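Local coordinates for protein UDP-N-acetylmuramate--L-alanine ligase (Thermotoga maritima, PDB 1J6U) that catalyses the ATP-dependent ligation of L-alanine to UDP-N-acetylmuramate, a step in building peptidoglycan for the bacterial cell wall, at residues Asp329-Thr333 with Pro334-Arg338; Glu346-Glu349 with Asn350-Ile353; Met402-Asp405 with Ser406-Leu410; Ile443-Ser446 with Ser447-Phe450; Arg449-Glu452 with Arg453-Ser457. All blocks are in the same frame, centred on the assembly; numbering follows the deposited sequence.

How the interactions relate
The contacts follow one another along the chain, the last two overlapping, and all belong to the C-terminal alpha/beta part built on the mixed sheet that includes strands 324-329, 352-357 and 433-438. Interactions 1 and 2 mark the start and end of helix 334-347, their centres about 18 Å apart, so together they frame one strand-to-strand crossover. Interaction 3 follows on helix 400-409, about 17 Å from interaction 1 between centres. Interactions 4 and 5 are successive turns of helix 443-457, sharing R449 and F450, with centres about 10 Å apart. Only interaction 1 approaches the predicted ATP site; the others lie away from it, at a helix end and along helices that pack on the sheet.

Interaction 1: Asp329-Thr333 with Pro334-Arg338; sequences DYAHT and PDEIR
T333 O accepts the backbone N-H of I337 at 3.0 Å, closing the first turn of helix 334-347 just after the loop that leaves strand 324-329. T333 holds the N-cap position but its side chain makes no capping bond; E336, at the third helical position, accepts the T333 N-H without a reciprocal bond, so no full capping box forms. Its carboxylate folds back over the loop, and OE1 accepts two backbone donors. The N-H of H332 reaches E336 OE1 at 2.7 Å in a nearly straight bond (168°), whereas that of T333, with its N 2.9 Å from E336 OE1, comes from above the carboxylate plane along a more bent path. With CG beside its own backbone N (chi1 -43°) and the chain extended beyond it, E336 also lays CG against T333 CB at 3.2 Å. Beside these bonds, A331 CB packs on E336 CB at 3.6 Å and on I337 CG1, while I337 continues onto A375 and L376 of helix 371-376. The E336 side chain lies about 5 Å from that of D123, a residue predicted to bind ATP, which puts this helix start close to the probable nucleotide site. The H332 imidazole is turned nearly upright to the carboxylate, the two planes 79° apart, and E336 OE1 sits over the centre of one ring face, 3.1 Å above its plane.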
loop_
_atom_site.group_PDB
_atom_site.type_symbol
_atom_site.label_atom_id
_atom_site.label_comp_id
_atom_site.label_asym_id
_atom_site.label_seq_id
_atom_site.Cartn_x
_atom_site.Cartn_y
_atom_site.Cartn_z
ATOM N N ASP A 329 10.680 -1.848 -2.495
ATOM C CA ASP A 329 9.544 -2.722 -2.343
ATOM C C ASP A 329 9.342 -3.138 -0.900
ATOM O O ASP A 329 10.274 -3.555 -0.235
ATOM C CB ASP A 329 9.655 -3.971 -3.202
ATOM C CG ASP A 329 8.313 -4.662 -3.359
ATOM O OD1 ASP A 329 8.016 -5.620 -2.599
ATOM O OD2 ASP A 329 7.536 -4.209 -4.232
ATOM N N TYR A 330 8.091 -3.018 -0.466
ATOM C CA TYR A 330 7.594 -3.319 0.868
ATOM C C TYR A 330 7.671 -4.768 1.270
ATOM O O TYR A 330 7.493 -5.074 2.427
ATOM C CB TYR A 330 6.118 -2.933 0.932
ATOM C CG TYR A 330 5.748 -2.046 2.056
ATOM C CD1 TYR A 330 6.645 -1.085 2.525
ATOM C CD2 TYR A 330 4.465 -2.083 2.600
ATOM C CE1 TYR A 330 6.275 -0.163 3.509
ATOM C CE2 TYR A 330 4.077 -1.154 3.593
ATOM C CZ TYR A 330 4.996 -0.195 4.035
ATOM O OH TYR A 330 4.643 0.756 4.968
ATOM N N ALA A 331 7.908 -5.674 0.336
ATOM C CA ALA A 331 7.891 -7.088 0.694
ATOM C C ALA A 331 8.574 -7.446 2.019
ATOM O O ALA A 331 9.671 -6.956 2.315
ATOM C CB ALA A 331 8.486 -7.920 -0.443
ATOM N N HIS A 332 7.926 -8.313 2.803
ATOM C CA HIS A 332 8.465 -8.757 4.086
ATOM C C HIS A 332 8.193 -10.222 4.328
ATOM O O HIS A 332 8.697 -10.832 5.245
ATOM C CB HIS A 332 7.880 -7.944 5.222
ATOM C CG HIS A 332 6.397 -7.961 5.268
ATOM N ND1 HIS A 332 5.624 -7.035 4.598
ATOM C CD2 HIS A 332 5.537 -8.816 5.873
ATOM C CE1 HIS A 332 4.349 -7.321 4.789
ATOM N NE2 HIS A 332 4.269 -8.396 5.557
ATOM N N THR A 333 7.424 -10.788 3.439
ATOM C CA THR A 333 7.025 -12.172 3.501
ATOM C C THR A 333 7.774 -12.990 2.481
ATOM O O THR A 333 8.147 -12.496 1.437
ATOM C CB THR A 333 5.520 -12.237 3.199
ATOM O OG1 THR A 333 4.809 -11.951 4.399
ATOM C CG2 THR A 333 5.116 -13.538 2.613
ATOM N N PRO A 334 7.985 -14.267 2.757
ATOM C CA PRO A 334 8.703 -15.077 1.781
ATOM C C PRO A 334 8.016 -15.081 0.422
ATOM O O PRO A 334 8.686 -15.035 -0.618
ATOM C CB PRO A 334 8.720 -16.464 2.430
ATOM C CG PRO A 334 8.936 -16.117 3.821
ATOM C CD PRO A 334 7.936 -14.951 4.050
ATOM N N ASP A 335 6.686 -15.124 0.424
ATOM C CA ASP A 335 5.967 -15.164 -0.839
ATOM C C ASP A 335 6.032 -13.840 -1.555
ATOM O O ASP A 335 6.173 -13.797 -2.778
ATOM C CB ASP A 335 4.512 -15.581 -0.628
ATOM C CG ASP A 335 4.365 -17.073 -0.397
ATOM O OD1 ASP A 335 5.104 -17.859 -1.040
ATOM O OD2 ASP A 335 3.504 -17.467 0.417
ATOM N N GLU A 336 5.947 -12.757 -0.797
ATOM C CA GLU A 336 6.011 -11.454 -1.413
ATOM C C GLU A 336 7.404 -11.313 -2.066
ATOM O O GLU A 336 7.538 -10.696 -3.116
ATOM C CB GLU A 336 5.782 -10.355 -0.373
ATOM C CG GLU A 336 4.653 -10.635 0.599
ATOM C CD GLU A 336 4.437 -9.495 1.608
ATOM O OE1 GLU A 336 5.422 -9.046 2.231
ATOM O OE2 GLU A 336 3.281 -9.047 1.792
ATOM N N ILE A 337 8.424 -11.923 -1.463
ATOM C CA ILE A 337 9.773 -11.841 -1.996
ATOM C C ILE A 337 9.919 -12.726 -3.209
ATOM O O ILE A 337 10.547 -12.322 -4.205
ATOM C CB ILE A 337 10.824 -12.195 -0.909
ATOM C CG1 ILE A 337 10.901 -11.038 0.088
ATOM C CG2 ILE A 337 12.205 -12.447 -1.529
ATOM C CD1 ILE A 337 11.736 -11.340 1.248
ATOM N N ARG A 338 9.343 -13.925 -3.151
ATOM C CA ARG A 338 9.400 -14.810 -4.320
ATOM C C ARG A 338 8.728 -14.089 -5.521
ATOM O O ARG A 338 9.220 -14.159 -6.658
ATOM C CB ARG A 338 8.688 -16.145 -4.042
ATOM C CG ARG A 338 8.850 -17.208 -5.150
#

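Interaction 2: Glu346-Glu349 with Asn350-Ile353; sequences EVFE and NEKI
The turn that brings F348 against E351 ends helix 334-347 and leads into strand 352-357, completing a beta-alpha-beta crossover that began with strand 324-329. F348 is the first residue to leave helical geometry, and its CB is directed at residues 350-353. E351 bends back at chi2 (71°), which carries OE1 to within 3.4 Å of F348 CB, at the edge of the phenyl ring and near its plane; ring and carboxylate planes stand 71° apart. The same OE1 receives a weak hydrogen bond from N350 N, 3.4 Å from E351 OE1. On one ring face lies V347 CG1, 3.6 Å above the plane, and the phenyl also meets Y325. I353 CD1 adds an apolar touch to F348 CB at 4.3 Å. A water spans the turn between backbone carbonyls, 2.8 Å from F348 O and 2.7 Å from E351 O. E351 OE2 forms a salt bridge with R252 and a hydrogen bond with N323. The two oxygens of this buried side chain are thus held unequally: R252, bound at OE2, probably balances the carboxylate's charge and favours its ionised form, while OE1 meets the weakly polar ring edge and a weak backbone N-H bond.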
loop_
_atom_site.group_PDB
_atom_site.type_symbol
_atom_site.label_atom_id
_atom_site.label_comp_id
_atom_site.label_asym_id
_atom_site.label_seq_id
_atom_site.Cartn_x
_atom_site.Cartn_y
_atom_site.Cartn_z
ATOM N N GLU A 346 11.222 -10.801 -14.765
ATOM C CA GLU A 346 10.413 -10.564 -15.950
ATOM C C GLU A 346 10.770 -9.219 -16.557
ATOM O O GLU A 346 10.841 -9.087 -17.782
ATOM C CB GLU A 346 8.930 -10.531 -15.605
ATOM C CG GLU A 346 8.270 -11.858 -15.695
ATOM C CD GLU A 346 6.886 -11.858 -15.069
ATOM O OE1 GLU A 346 6.248 -12.922 -15.155
ATOM O OE2 GLU A 346 6.450 -10.818 -14.493
ATOM N N VAL A 347 10.951 -8.211 -15.698
ATOM C CA VAL A 347 11.275 -6.885 -16.183
ATOM C C VAL A 347 12.718 -6.741 -16.618
ATOM O O VAL A 347 13.004 -6.113 -17.662
ATOM C CB VAL A 347 11.035 -5.848 -15.146
ATOM C CG1 VAL A 347 11.491 -4.481 -15.688
ATOM C CG2 VAL A 347 9.557 -5.834 -14.789
ATOM N N PHE A 348 13.613 -7.320 -15.814
ATOM C CA PHE A 348 15.030 -7.260 -16.083
ATOM C C PHE A 348 15.568 -8.628 -16.352
ATOM O O PHE A 348 16.129 -9.271 -15.472
ATOM C CB PHE A 348 15.732 -6.668 -14.906
ATOM C CG PHE A 348 15.210 -5.347 -14.531
ATOM C CD1 PHE A 348 14.467 -5.192 -13.366
ATOM C CD2 PHE A 348 15.470 -4.245 -15.323
ATOM C CE1 PHE A 348 13.995 -3.941 -12.993
ATOM C CE2 PHE A 348 14.996 -2.976 -14.965
ATOM C CZ PHE A 348 14.266 -2.813 -13.812
ATOM N N GLU A 349 15.410 -9.053 -17.595
ATOM C CA GLU A 349 15.827 -10.364 -18.030
ATOM C C GLU A 349 17.301 -10.667 -17.843
ATOM O O GLU A 349 17.647 -11.760 -17.432
ATOM C CB GLU A 349 15.487 -10.542 -19.508
ATOM C CG GLU A 349 15.842 -11.919 -20.048
ATOM C CD GLU A 349 15.621 -12.036 -21.545
ATOM O OE1 GLU A 349 14.513 -11.665 -22.006
ATOM O OE2 GLU A 349 16.554 -12.499 -22.250
ATOM N N ASN A 350 18.170 -9.704 -18.142
ATOM C CA ASN A 350 19.591 -9.961 -18.057
ATOM C C ASN A 350 20.398 -9.291 -16.996
ATOM O O ASN A 350 21.477 -9.751 -16.675
ATOM C CB ASN A 350 20.223 -9.680 -19.396
ATOM C CG ASN A 350 19.714 -10.611 -20.453
ATOM O OD1 ASN A 350 19.783 -11.832 -20.294
ATOM N ND2 ASN A 350 19.177 -10.055 -21.532
ATOM N N GLU A 351 19.883 -8.216 -16.440
ATOM C CA GLU A 351 20.621 -7.499 -15.408
ATOM C C GLU A 351 20.912 -8.329 -14.139
ATOM O O GLU A 351 20.305 -9.381 -13.887
ATOM C CB GLU A 351 19.860 -6.219 -15.011
ATOM C CG GLU A 351 19.823 -5.092 -16.083
ATOM C CD GLU A 351 18.925 -5.395 -17.320
ATOM O OE1 GLU A 351 18.156 -6.386 -17.326
ATOM O OE2 GLU A 351 18.998 -4.622 -18.297
ATOM N N LYS A 352 21.872 -7.849 -13.356
ATOM C CA LYS A 352 22.242 -8.479 -12.093
ATOM C C LYS A 352 21.213 -7.981 -11.078
ATOM O O LYS A 352 20.939 -6.775 -10.996
ATOM C CB LYS A 352 23.640 -8.020 -11.677
ATOM C CG LYS A 352 24.144 -8.587 -10.360
ATOM C CD LYS A 352 25.648 -8.783 -10.410
ATOM C CE LYS A 352 26.364 -8.423 -9.110
ATOM N NZ LYS A 352 26.539 -6.947 -8.979
ATOM N N ILE A 353 20.623 -8.906 -10.330
ATOM C CA ILE A 353 19.632 -8.550 -9.322
ATOM C C ILE A 353 20.244 -8.665 -7.941
ATOM O O ILE A 353 20.684 -9.757 -7.531
ATOM C CB ILE A 353 18.405 -9.471 -9.366
ATOM C CG1 ILE A 353 17.830 -9.487 -10.772
ATOM C CG2 ILE A 353 17.344 -8.954 -8.397
ATOM C CD1 ILE A 353 17.502 -8.114 -11.292
HETATM O O HOH W 1 18.136 -10.940 -14.380
#

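Interaction 3: Met402-Asp405 with Ser406-Leu410; sequences MIWD and SLKSL
One face of the W404 indole is covered by the aliphatic part of K408, one helical turn on, while at the indole's edge NE1 donates a hydrogen bond to A414 O. K408 CG stands 3.4 Å above the ring plane, offset toward the rim, and makes a CH-pi contact, 3.9 Å from the centroid of the W404 six-membered ring and 29° off its normal. The lysine chain bends at chi2 (-50°) and again at chi4 (75°), crossing the indole so that its NZ ends 3.5 Å from W404 CZ2. The buried I403 and L407 lie side by side, with I403 CG2 and L407 CD1 4.0 Å apart; they bring helix 400-409 onto V384 of strand 381-384 and, through L407, onto L376 of helix 371-376. Two serines turn their hydroxyls back on the helix backbone. S406 OG donates to M402 O at 2.8 Å, approaching from the face of that carbonyl plane opposite the one used by S406 N. S409 repeats the device at D405, its OG donating to D405 O at 2.8 Å from above the carbonyl plane. M402 O and D405 O each accept two donors. Each hydroxyl gives its proton to the carbonyl four residues back, and K408 CG probably limits the contact of one indole face with solvent, while the single indole N-H ties the helix to strand 414-416.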
loop_
_atom_site.group_PDB
_atom_site.type_symbol
_atom_site.label_atom_id
_atom_site.label_comp_id
_atom_site.label_asym_id
_atom_site.label_seq_id
_atom_site.Cartn_x
_atom_site.Cartn_y
_atom_site.Cartn_z
HETATM N N MSE A 402 20.006 -15.390 10.956
HETATM C CA MSE A 402 19.484 -16.733 10.687
HETATM C C MSE A 402 19.149 -16.862 9.205
HETATM O O MSE A 402 19.336 -17.922 8.609
HETATM C CB MSE A 402 18.236 -16.998 11.513
HETATM C CG MSE A 402 18.511 -17.565 12.895
HETATM SE SE MSE A 402 16.931 -17.519 14.020
HETATM C CE MSE A 402 17.538 -16.201 15.317
ATOM N N ILE A 403 18.653 -15.782 8.600
ATOM C CA ILE A 403 18.328 -15.813 7.179
ATOM C C ILE A 403 19.634 -15.917 6.419
ATOM O O ILE A 403 19.772 -16.725 5.490
ATOM C CB ILE A 403 17.586 -14.542 6.744
ATOM C CG1 ILE A 403 16.215 -14.497 7.425
ATOM C CG2 ILE A 403 17.469 -14.510 5.224
ATOM C CD1 ILE A 403 15.409 -13.237 7.167
ATOM N N TRP A 404 20.606 -15.110 6.842
ATOM C CA TRP A 404 21.910 -15.138 6.201
ATOM C C TRP A 404 22.396 -16.571 6.224
ATOM O O TRP A 404 22.802 -17.119 5.194
ATOM C CB TRP A 404 22.913 -14.252 6.935
ATOM C CG TRP A 404 24.290 -14.386 6.358
ATOM C CD1 TRP A 404 24.699 -13.965 5.141
ATOM C CD2 TRP A 404 25.409 -15.054 6.945
ATOM N NE1 TRP A 404 25.990 -14.324 4.917
ATOM C CE2 TRP A 404 26.460 -14.995 6.012
ATOM C CE3 TRP A 404 25.626 -15.699 8.168
ATOM C CZ2 TRP A 404 27.727 -15.560 6.257
ATOM C CZ3 TRP A 404 26.880 -16.264 8.412
ATOM C CH2 TRP A 404 27.915 -16.189 7.457
ATOM N N ASP A 405 22.333 -17.167 7.413
ATOM C CA ASP A 405 22.743 -18.547 7.626
ATOM C C ASP A 405 22.076 -19.481 6.637
ATOM O O ASP A 405 22.751 -20.291 5.996
ATOM C CB ASP A 405 22.410 -19.004 9.060
ATOM C CG ASP A 405 23.431 -18.512 10.107
ATOM O OD1 ASP A 405 24.641 -18.833 9.984
ATOM O OD2 ASP A 405 23.019 -17.815 11.067
ATOM N N SER A 406 20.754 -19.363 6.511
ATOM C CA SER A 406 19.977 -20.208 5.597
ATOM C C SER A 406 20.441 -20.043 4.168
ATOM O O SER A 406 20.599 -21.018 3.445
ATOM C CB SER A 406 18.507 -19.847 5.665
ATOM O OG SER A 406 18.060 -19.857 7.003
ATOM N N LEU A 407 20.641 -18.796 3.760
ATOM C CA LEU A 407 21.096 -18.506 2.411
ATOM C C LEU A 407 22.411 -19.223 2.213
ATOM O O LEU A 407 22.611 -19.935 1.220
ATOM C CB LEU A 407 21.270 -16.990 2.237
ATOM C CG LEU A 407 19.964 -16.235 1.975
ATOM C CD1 LEU A 407 20.097 -14.773 2.278
ATOM C CD2 LEU A 407 19.567 -16.456 0.522
ATOM N N LYS A 408 23.306 -19.050 3.185
ATOM C CA LYS A 408 24.616 -19.683 3.117
ATOM C C LYS A 408 24.504 -21.183 2.973
ATOM O O LYS A 408 25.290 -21.795 2.271
ATOM C CB LYS A 408 25.456 -19.314 4.339
ATOM C CG LYS A 408 26.236 -18.009 4.141
ATOM C CD LYS A 408 27.010 -18.041 2.807
ATOM C CE LYS A 408 27.992 -16.878 2.632
ATOM N NZ LYS A 408 29.242 -17.004 3.454
ATOM N N SER A 409 23.501 -21.765 3.618
ATOM C CA SER A 409 23.271 -23.201 3.541
ATOM C C SER A 409 22.793 -23.638 2.154
ATOM O O SER A 409 23.191 -24.692 1.661
ATOM C CB SER A 409 22.249 -23.617 4.591
ATOM O OG SER A 409 22.619 -23.100 5.854
ATOM N N LEU A 410 21.935 -22.841 1.522
ATOM C CA LEU A 410 21.461 -23.193 0.190
ATOM C C LEU A 410 22.620 -22.969 -0.742
ATOM O O LEU A 410 22.512 -23.075 -1.967
ATOM C CB LEU A 410 20.307 -22.309 -0.222
ATOM C CG LEU A 410 19.179 -22.358 0.793
ATOM C CD1 LEU A 410 18.019 -21.534 0.245
ATOM C CD2 LEU A 410 18.779 -23.809 1.068
#

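Interaction 4: Ile443-Ser446 with Ser447-Phe450; sequences IIYS and SRRF
Y445 O receives the backbone N-H of R449 at 2.8 Å and lies over the centre of one face of the R449 guanidinium, 3.8 Å from its plane, the latter a packing contact and not a hydrogen bond. This is an i to i+4 contact in the first turns of helix 443-457, the C-terminal helix packed on the mixed sheet. A bend at chi3 (-68°) folds R449 back along the helix, so that NH1 comes within 3.8 Å of Y445 CB; its NE meanwhile forms a salt bridge with E424 of helix 423-426. R448 behaves differently. Its chain runs extended from CG to NE, placing one face of the guanidinium over I444 CG1, with R448 NH2 4.0 Å from that carbon. I444 also covers the Y445 ring, CG2 standing 3.7 Å above one face and offset toward the rim. Toward the sheet, S447 OG is hydrogen-bonded to the carboxylate of D328, and F450 meets F435 edge-to-face. On the outer side, Y445 and R448 run side by side and point the same way, their ring and guanidinium planes 87° apart, and R448 NH1 comes to 3.2 Å from Y445 CE2.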
loop_
_atom_site.group_PDB
_atom_site.type_symbol
_atom_site.label_atom_id
_atom_site.label_comp_id
_atom_site.label_asym_id
_atom_site.label_seq_id
_atom_site.Cartn_x
_atom_site.Cartn_y
_atom_site.Cartn_z
ATOM N N ILE A 443 14.630 0.367 6.004
ATOM C CA ILE A 443 15.385 0.198 4.783
ATOM C C ILE A 443 15.152 1.254 3.722
ATOM O O ILE A 443 16.070 1.605 2.984
ATOM C CB ILE A 443 15.196 -1.204 4.244
ATOM C CG1 ILE A 443 16.322 -1.475 3.259
ATOM C CG2 ILE A 443 13.788 -1.388 3.715
ATOM C CD1 ILE A 443 16.475 -2.887 2.950
ATOM N N ILE A 444 13.942 1.802 3.691
ATOM C CA ILE A 444 13.601 2.841 2.747
ATOM C C ILE A 444 14.580 4.012 2.822
ATOM O O ILE A 444 14.822 4.682 1.808
ATOM C CB ILE A 444 12.107 3.347 2.925
ATOM C CG1 ILE A 444 11.780 4.310 1.792
ATOM C CG2 ILE A 444 11.856 4.011 4.264
ATOM C CD1 ILE A 444 11.570 3.556 0.434
ATOM N N TYR A 445 15.166 4.259 3.996
ATOM C CA TYR A 445 16.133 5.364 4.104
ATOM C C TYR A 445 17.540 5.007 3.543
ATOM O O TYR A 445 18.250 5.862 3.032
ATOM C CB TYR A 445 16.234 5.836 5.560
ATOM C CG TYR A 445 14.901 6.265 6.140
ATOM C CD1 TYR A 445 14.179 5.408 6.975
ATOM C CD2 TYR A 445 14.316 7.490 5.784
ATOM C CE1 TYR A 445 12.902 5.749 7.442
ATOM C CE2 TYR A 445 13.031 7.850 6.242
ATOM C CZ TYR A 445 12.326 6.971 7.077
ATOM O OH TYR A 445 11.064 7.300 7.567
ATOM N N SER A 446 17.924 3.735 3.623
ATOM C CA SER A 446 19.208 3.285 3.105
ATOM C C SER A 446 19.131 3.491 1.617
ATOM O O SER A 446 20.050 4.039 0.993
ATOM C CB SER A 446 19.416 1.796 3.377
ATOM O OG SER A 446 19.181 1.526 4.741
ATOM N N SER A 447 18.010 3.033 1.064
ATOM C CA SER A 447 17.740 3.150 -0.353
ATOM C C SER A 447 17.996 4.588 -0.833
ATOM O O SER A 447 18.711 4.807 -1.840
ATOM C CB SER A 447 16.296 2.730 -0.606
ATOM O OG SER A 447 15.917 3.053 -1.919
ATOM N N ARG A 448 17.438 5.567 -0.114
ATOM C CA ARG A 448 17.623 6.965 -0.492
ATOM C C ARG A 448 19.069 7.332 -0.309
ATOM O O ARG A 448 19.663 8.013 -1.150
ATOM C CB ARG A 448 16.759 7.921 0.348
ATOM C CG ARG A 448 15.230 7.779 0.118
ATOM C CD ARG A 448 14.402 8.420 1.261
ATOM N NE ARG A 448 12.953 8.183 1.167
ATOM C CZ ARG A 448 12.083 8.459 2.145
ATOM N NH1 ARG A 448 12.513 8.978 3.294
ATOM N NH2 ARG A 448 10.781 8.226 1.979
ATOM N N ARG A 449 19.658 6.870 0.783
ATOM C CA ARG A 449 21.042 7.220 0.990
ATOM C C ARG A 449 21.907 6.610 -0.100
ATOM O O ARG A 449 22.805 7.286 -0.592
ATOM C CB ARG A 449 21.486 6.851 2.400
ATOM C CG ARG A 449 20.947 7.858 3.404
ATOM C CD ARG A 449 21.644 7.745 4.730
ATOM N NE ARG A 449 21.338 6.487 5.409
ATOM C CZ ARG A 449 20.338 6.324 6.269
ATOM N NH1 ARG A 449 19.541 7.347 6.562
ATOM N NH2 ARG A 449 20.141 5.133 6.825
ATOM N N PHE A 450 21.587 5.383 -0.531
ATOM C CA PHE A 450 22.322 4.719 -1.616
ATOM C C PHE A 450 22.214 5.533 -2.907
ATOM O O PHE A 450 23.175 5.666 -3.672
ATOM C CB PHE A 450 21.753 3.335 -1.876
ATOM C CG PHE A 450 22.451 2.591 -2.985
ATOM C CD1 PHE A 450 23.813 2.302 -2.892
ATOM C CD2 PHE A 450 21.743 2.171 -4.134
ATOM C CE1 PHE A 450 24.481 1.598 -3.933
ATOM C CE2 PHE A 450 22.387 1.471 -5.169
ATOM C CZ PHE A 450 23.763 1.181 -5.072
#

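Interaction 5: Arg449-Glu452 with Arg453-Ser457; sequences RFVE and RYQSS
F450 and R453 meet on the packed side of helix 443-457, whereas Q455 extends from V451, itself packed on V326 of strand 324-329, to the exposed flank. On the packed side, R453 NH1 lies in the plane of the phenyl ring, at its edge, 4.0 Å from F450 CE1, with ring and guanidinium planes 80° apart. An extended chain, CG placed anti to the backbone N (chi1 162°), carries the arginine that far, and NH1 is then hydrogen-bonded to the carbonyls of E424 and I427. Y454, buried like F450, packs on I324 of strand 324-329 and hydrogen-bonds through OH to D319. Q455, E452 and S456 are exposed, yet the glutamine's contact is close. It crosses V451 at a slant and rests its amide on a methyl, NE2 being 3.2 Å from V451 CG1, while its CG comes to 3.2 Å from V451 O. E452 and S456 are joined across the turn through their backbones, S456 N donating to E452 O at 2.8 Å. Since the guanidinium approaches the aromatic edge and not the pi face, the phenyl probably offers R453 little electrostatic help; the carbonyls of E424 and I427 accept from NH1, linking helix 443-457 to helix 423-426 and the residue just after it.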
loop_
_atom_site.group_PDB
_atom_site.type_symbol
_atom_site.label_atom_id
_atom_site.label_comp_id
_atom_site.label_asym_id
_atom_site.label_seq_id
_atom_site.Cartn_x
_atom_site.Cartn_y
_atom_site.Cartn_z
ATOM N N ARG A 449 19.658 6.870 0.783
ATOM C CA ARG A 449 21.042 7.220 0.990
ATOM C C ARG A 449 21.907 6.610 -0.100
ATOM O O ARG A 449 22.805 7.286 -0.592
ATOM C CB ARG A 449 21.486 6.851 2.400
ATOM C CG ARG A 449 20.947 7.858 3.404
ATOM C CD ARG A 449 21.644 7.745 4.730
ATOM N NE ARG A 449 21.338 6.487 5.409
ATOM C CZ ARG A 449 20.338 6.324 6.269
ATOM N NH1 ARG A 449 19.541 7.347 6.562
ATOM N NH2 ARG A 449 20.141 5.133 6.825
ATOM N N PHE A 450 21.587 5.383 -0.531
ATOM C CA PHE A 450 22.322 4.719 -1.616
ATOM C C PHE A 450 22.214 5.533 -2.907
ATOM O O PHE A 450 23.175 5.666 -3.672
ATOM C CB PHE A 450 21.753 3.335 -1.876
ATOM C CG PHE A 450 22.451 2.591 -2.985
ATOM C CD1 PHE A 450 23.813 2.302 -2.892
ATOM C CD2 PHE A 450 21.743 2.171 -4.134
ATOM C CE1 PHE A 450 24.481 1.598 -3.933
ATOM C CE2 PHE A 450 22.387 1.471 -5.169
ATOM C CZ PHE A 450 23.763 1.181 -5.072
ATOM N N VAL A 451 21.043 6.099 -3.148
ATOM C CA VAL A 451 20.878 6.856 -4.360
ATOM C C VAL A 451 21.738 8.086 -4.236
ATOM O O VAL A 451 22.512 8.413 -5.148
ATOM C CB VAL A 451 19.381 7.206 -4.612
ATOM C CG1 VAL A 451 19.256 8.243 -5.729
ATOM C CG2 VAL A 451 18.625 5.952 -5.009
ATOM N N GLU A 452 21.624 8.774 -3.107
ATOM C CA GLU A 452 22.442 9.967 -2.908
ATOM C C GLU A 452 23.942 9.660 -3.102
ATOM O O GLU A 452 24.665 10.437 -3.726
ATOM C CB GLU A 452 22.165 10.568 -1.521
ATOM C CG GLU A 452 20.765 11.195 -1.418
ATOM C CD GLU A 452 20.325 11.550 0.008
ATOM O OE1 GLU A 452 20.705 10.818 0.959
ATOM O OE2 GLU A 452 19.573 12.548 0.169
ATOM N N ARG A 453 24.399 8.523 -2.587
ATOM C CA ARG A 453 25.804 8.126 -2.702
ATOM C C ARG A 453 26.154 8.044 -4.170
ATOM O O ARG A 453 27.122 8.647 -4.634
ATOM C CB ARG A 453 26.021 6.759 -2.028
ATOM C CG ARG A 453 27.296 6.053 -2.452
ATOM C CD ARG A 453 27.399 4.609 -1.890
ATOM N NE ARG A 453 28.510 3.914 -2.544
ATOM C CZ ARG A 453 28.721 2.596 -2.541
ATOM N NH1 ARG A 453 27.907 1.770 -1.906
ATOM N NH2 ARG A 453 29.728 2.096 -3.239
ATOM N N TYR A 454 25.336 7.291 -4.898
ATOM C CA TYR A 454 25.503 7.103 -6.336
ATOM C C TYR A 454 25.618 8.423 -7.049
ATOM O O TYR A 454 26.561 8.654 -7.796
ATOM C CB TYR A 454 24.299 6.384 -6.939
ATOM C CG TYR A 454 24.522 6.040 -8.372
ATOM C CD1 TYR A 454 25.164 4.847 -8.723
ATOM C CD2 TYR A 454 24.162 6.927 -9.381
ATOM C CE1 TYR A 454 25.443 4.538 -10.031
ATOM C CE2 TYR A 454 24.449 6.620 -10.719
ATOM C CZ TYR A 454 25.092 5.424 -11.029
ATOM O OH TYR A 454 25.443 5.127 -12.334
ATOM N N GLN A 455 24.628 9.275 -6.832
ATOM C CA GLN A 455 24.602 10.568 -7.477
ATOM C C GLN A 455 25.825 11.369 -7.128
ATOM O O GLN A 455 26.552 11.803 -8.012
ATOM C CB GLN A 455 23.329 11.343 -7.105
ATOM C CG GLN A 455 22.040 10.603 -7.471
ATOM C CD GLN A 455 20.768 11.417 -7.234
ATOM O OE1 GLN A 455 20.367 12.181 -8.093
ATOM N NE2 GLN A 455 20.132 11.252 -6.066
ATOM N N SER A 456 26.086 11.561 -5.846
ATOM C CA SER A 456 27.251 12.358 -5.490
ATOM C C SER A 456 28.477 11.712 -6.123
ATOM O O SER A 456 29.401 12.391 -6.544
ATOM C CB SER A 456 27.407 12.449 -3.967
ATOM O OG SER A 456 27.908 11.230 -3.456
ATOM N N SER A 457 28.467 10.393 -6.200
ATOM C CA SER A 457 29.569 9.668 -6.785
ATOM C C SER A 457 29.772 10.074 -8.240
ATOM O O SER A 457 30.897 10.097 -8.735
ATOM C CB SER A 457 29.302 8.169 -6.688
ATOM O OG SER A 457 30.371 7.426 -7.240
#